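Local coordinates for protein RickCE (Rickettsia bellii, PDB 5HAM) that probably acts as a CE-clan cysteine protease that removes ubiquitin from its conjugates, the piece described here including the catalytic domain of a longer effector protein, at residues N12-H16 and M254-Q260; G143-W147 and Q208-G212. All coordinates share one frame. Residue numbers count along the deposited sequence, not the author numbering.

The two contacts lie about 15 Å apart, centre to centre. Contact 1 sits near the surface and brings helix 11-20, at the start of the chain, against helix 255-262, at its end. Contact 2 is nested within the sequence closed by contact 1; it is buried in the catalytic domain and joins the loop between strands 135-141 and 147-155 to the beginning of helix 211-223. Helix 11-20 bridges them: Ile14, turned away from helix 255-262, places CD1 3.4 Å from CD2 of Trp147 and 4.1 Å from CA of Gly212. Helix 11-20 thus flanks the probable active site with one face and meets the C-terminal helix 255-262 with another.

Contact 1: N12-H16 and M254-Q260; sequences NEITH and MFKQDAQ
This is a surface helix-helix contact between the two ends of the chain, helix 11-20 meeting the start of helix 255-262; residues 12-16 and 256-260 are helical. The segment axes come within 10.8 Å and cross at -119°, so the backbones stay apart and the ends of a few long side chains meet. The nearest CA pairs are Glu13-Gln257 (6.5 Å) and His16-Met254 (8.8 Å). His16 (m) directs ND1 at OE1 of Gln257 (chi1 m, chi2 t) in a very short hydrogen bond of 2.5 Å, at the ring edge. Met254, extended (phi/psi -116/93) where the chain leads into the helix, completes a Met-aromatic arrangement: SD is 3.6 Å and CE (CH-pi) 3.8 Å from the His16 ring centroid, over one face. One turn back from His16, Glu13 starts sideways but its carboxylate reaches aliphatic carbons: OE2 is 3.2 Å from Gln260 CG and 3.7 Å from Gln257 CB; OE1 is hydrogen-bonded to Thr10. Asp258 points away, its CB, the last atom modelled, touching helix 238-251.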
# COMPACT_ATOMS: atom_id res chain seq x y z
N ASN A 12 1.47 11.24 1.39
CA ASN A 12 1.94 12.59 1.28
C ASN A 12 3.19 12.81 2.12
O ASN A 12 4.18 13.36 1.65
CB ASN A 12 0.83 13.56 1.67
CG ASN A 12 1.15 14.97 1.28
OD1 ASN A 12 1.10 15.88 2.11
ND2 ASN A 12 1.49 15.17 0.01
N GLU A 13 3.15 12.36 3.37
CA GLU A 13 4.30 12.48 4.25
C GLU A 13 5.44 11.60 3.80
O GLU A 13 6.59 12.02 3.81
CB GLU A 13 3.94 12.09 5.68
CG GLU A 13 3.20 13.15 6.43
CD GLU A 13 1.71 12.99 6.34
OE1 GLU A 13 1.24 12.02 5.70
OE2 GLU A 13 1.01 13.85 6.92
N ILE A 14 5.11 10.37 3.44
CA ILE A 14 6.14 9.41 3.05
C ILE A 14 6.94 9.99 1.87
O ILE A 14 8.16 10.01 1.89
CB ILE A 14 5.50 8.06 2.71
CG1 ILE A 14 5.00 7.40 3.99
CG2 ILE A 14 6.49 7.15 2.00
CD1 ILE A 14 4.18 6.16 3.75
N THR A 15 6.21 10.50 0.89
CA THR A 15 6.80 11.11 -0.30
C THR A 15 7.67 12.32 0.04
O THR A 15 8.78 12.43 -0.46
CB THR A 15 5.68 11.47 -1.32
OG1 THR A 15 5.13 10.26 -1.84
CG2 THR A 15 6.22 12.26 -2.45
N HIS A 16 7.18 13.20 0.90
CA HIS A 16 7.95 14.38 1.31
C HIS A 16 9.20 14.03 2.11
O HIS A 16 10.28 14.57 1.88
CB HIS A 16 7.10 15.33 2.16
CG HIS A 16 5.93 15.90 1.44
ND1 HIS A 16 4.89 16.55 2.08
CD2 HIS A 16 5.62 15.92 0.12
CE1 HIS A 16 4.00 16.94 1.20
NE2 HIS A 16 4.41 16.57 -0.00
N MET A 254 7.24 21.78 5.94
CA MET A 254 5.79 21.57 5.91
C MET A 254 5.18 21.25 7.28
O MET A 254 5.09 20.09 7.68
CB MET A 254 5.44 20.44 4.95
CG MET A 254 6.59 20.03 4.05
SD MET A 254 6.03 19.47 2.43
CE MET A 254 7.60 18.98 1.73
N PHE A 255 4.73 22.31 7.95
CA PHE A 255 4.24 22.23 9.33
C PHE A 255 3.05 21.29 9.56
O PHE A 255 3.03 20.55 10.54
CB PHE A 255 3.90 23.65 9.84
N LYS A 256 2.07 21.33 8.66
CA LYS A 256 0.81 20.60 8.84
C LYS A 256 1.00 19.08 8.90
O LYS A 256 0.21 18.37 9.50
CB LYS A 256 -0.20 20.96 7.74
N GLN A 257 2.08 18.61 8.29
CA GLN A 257 2.37 17.19 8.22
C GLN A 257 3.17 16.72 9.44
O GLN A 257 3.13 15.55 9.82
CB GLN A 257 3.10 16.89 6.91
CG GLN A 257 2.56 17.75 5.79
CD GLN A 257 2.80 17.15 4.44
OE1 GLN A 257 3.73 16.38 4.25
NE2 GLN A 257 1.95 17.50 3.48
N ASP A 258 3.90 17.66 10.04
CA ASP A 258 4.47 17.43 11.36
C ASP A 258 3.36 17.25 12.41
O ASP A 258 3.39 16.31 13.20
CB ASP A 258 5.40 18.59 11.75
N ALA A 259 2.38 18.14 12.40
CA ALA A 259 1.24 18.07 13.32
C ALA A 259 0.44 16.77 13.15
O ALA A 259 -0.02 16.19 14.13
CB ALA A 259 0.33 19.30 13.18
N GLN A 260 0.28 16.34 11.90
CA GLN A 260 -0.36 15.06 11.60
C GLN A 260 0.38 13.92 12.29
O GLN A 260 -0.21 13.20 13.09
CB GLN A 260 -0.45 14.81 10.09
CG GLN A 260 -0.47 13.32 9.68
CD GLN A 260 -1.81 12.83 9.14
OE1 GLN A 260 -2.83 13.51 9.24
NE2 GLN A 260 -1.80 11.65 8.55

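Contact 2: G143-W147 and Q208-G212; sequences GYGHW and QSACG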
# COMPACT_ATOMS: atom_id res chain seq x y z
N GLY A 143 -2.19 -2.52 1.81
CA GLY A 143 -3.54 -2.45 2.33
C GLY A 143 -3.57 -1.13 3.06
O GLY A 143 -2.53 -0.48 3.18
N TYR A 144 -4.75 -0.72 3.52
CA TYR A 144 -4.91 0.59 4.15
C TYR A 144 -3.87 0.85 5.25
O TYR A 144 -3.88 0.22 6.31
CB TYR A 144 -6.35 0.82 4.66
CG TYR A 144 -6.55 2.24 5.15
CD1 TYR A 144 -6.93 3.25 4.27
CD2 TYR A 144 -6.30 2.59 6.47
CE1 TYR A 144 -7.08 4.55 4.70
CE2 TYR A 144 -6.47 3.88 6.91
CZ TYR A 144 -6.85 4.85 6.03
OH TYR A 144 -7.00 6.14 6.48
N GLY A 145 -2.95 1.78 4.98
CA GLY A 145 -1.95 2.17 5.94
C GLY A 145 -0.85 1.15 6.17
O GLY A 145 0.07 1.38 6.96
N HIS A 146 -0.93 0.02 5.48
CA HIS A 146 0.09 -1.02 5.59
C HIS A 146 1.24 -0.66 4.66
O HIS A 146 1.39 -1.23 3.58
CB HIS A 146 -0.50 -2.40 5.26
CG HIS A 146 0.44 -3.54 5.49
ND1 HIS A 146 0.02 -4.84 5.62
CD2 HIS A 146 1.79 -3.58 5.59
CE1 HIS A 146 1.06 -5.63 5.80
NE2 HIS A 146 2.15 -4.89 5.79
N TRP A 147 2.05 0.29 5.10
CA TRP A 147 3.09 0.85 4.24
C TRP A 147 4.33 -0.01 4.31
O TRP A 147 4.72 -0.45 5.39
CB TRP A 147 3.43 2.28 4.63
CG TRP A 147 2.41 3.22 4.21
CD1 TRP A 147 1.53 3.88 5.00
CD2 TRP A 147 2.13 3.61 2.87
NE1 TRP A 147 0.71 4.68 4.23
CE2 TRP A 147 1.07 4.53 2.91
CE3 TRP A 147 2.69 3.29 1.62
CZ2 TRP A 147 0.54 5.13 1.78
CZ3 TRP A 147 2.17 3.88 0.50
CH2 TRP A 147 1.10 4.78 0.58
N GLN A 208 0.94 -1.14 13.38
CA GLN A 208 0.67 -0.68 12.02
C GLN A 208 0.85 0.84 11.92
O GLN A 208 1.10 1.37 10.85
CB GLN A 208 -0.72 -1.11 11.53
CG GLN A 208 -0.98 -0.75 10.07
CD GLN A 208 -1.87 -1.76 9.37
OE1 GLN A 208 -2.09 -2.86 9.87
NE2 GLN A 208 -2.40 -1.37 8.21
N SER A 209 0.75 1.53 13.05
CA SER A 209 1.01 2.97 13.06
C SER A 209 2.45 3.28 12.63
O SER A 209 2.73 4.36 12.12
CB SER A 209 0.74 3.55 14.45
OG SER A 209 1.46 2.84 15.44
N ALA A 210 3.35 2.33 12.85
CA ALA A 210 4.77 2.59 12.64
C ALA A 210 5.24 2.26 11.22
O ALA A 210 6.37 2.61 10.86
CB ALA A 210 5.62 1.86 13.69
N CYS A 211 4.37 1.63 10.42
CA CYS A 211 4.69 1.29 9.02
C CYS A 211 5.25 2.43 8.18
O CYS A 211 6.22 2.24 7.45
CB CYS A 211 3.47 0.71 8.29
SG CYS A 211 3.05 -0.94 8.88
N GLY A 212 4.65 3.61 8.27
CA GLY A 212 5.13 4.74 7.49
C GLY A 212 6.46 5.27 8.01
O GLY A 212 7.30 5.74 7.22
O HOH W 1 0.48 3.46 9.03
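His146 and Cys211 are placed like a catalytic pair, yet their side chains are not hydrogen-bonded here: Cys211 SG is 4.4 Å from His146 CD2 and 5.9 Å from His146 ND1, and sits obliquely to the ring. The loop delivering the histidine is tightly folded. A type II beta turn runs from Gly143 to His146, closed by His146 N to Gly143 O at 2.8 Å, with Gly145 at a positive phi that favours glycine. His146 is then the centre of an inverse gamma turn, with a weak 2.9 Å bond from Trp147 N to Gly145 O. His146 NE2 is hydrogen-bonded to Asp167, so the set fits the His-Asp-Cys triad of CE-clan proteases, with the Cys near the N-terminal end of helix 211-223 and Trp directly after the His. Cys211 CB lies 3.4 Å from Trp147 O, 4.0 Å from Trp147 CB and 3.7 Å from Gly145 O. A water donates to both Gly145 O (3.0 Å) and Gln208 O (2.8 Å), bridging the two backbones. Against the turn, Gln208 NE2 stands 2.9 Å from Tyr144 O and 3.7 Å from His146 CB. The Trp147 indole leads away from Cys211 and packs against Ile14 and Glu11 of helix 11-20 and against Pro139; its NE1 makes a weak hydrogen bond to Tyr9 O.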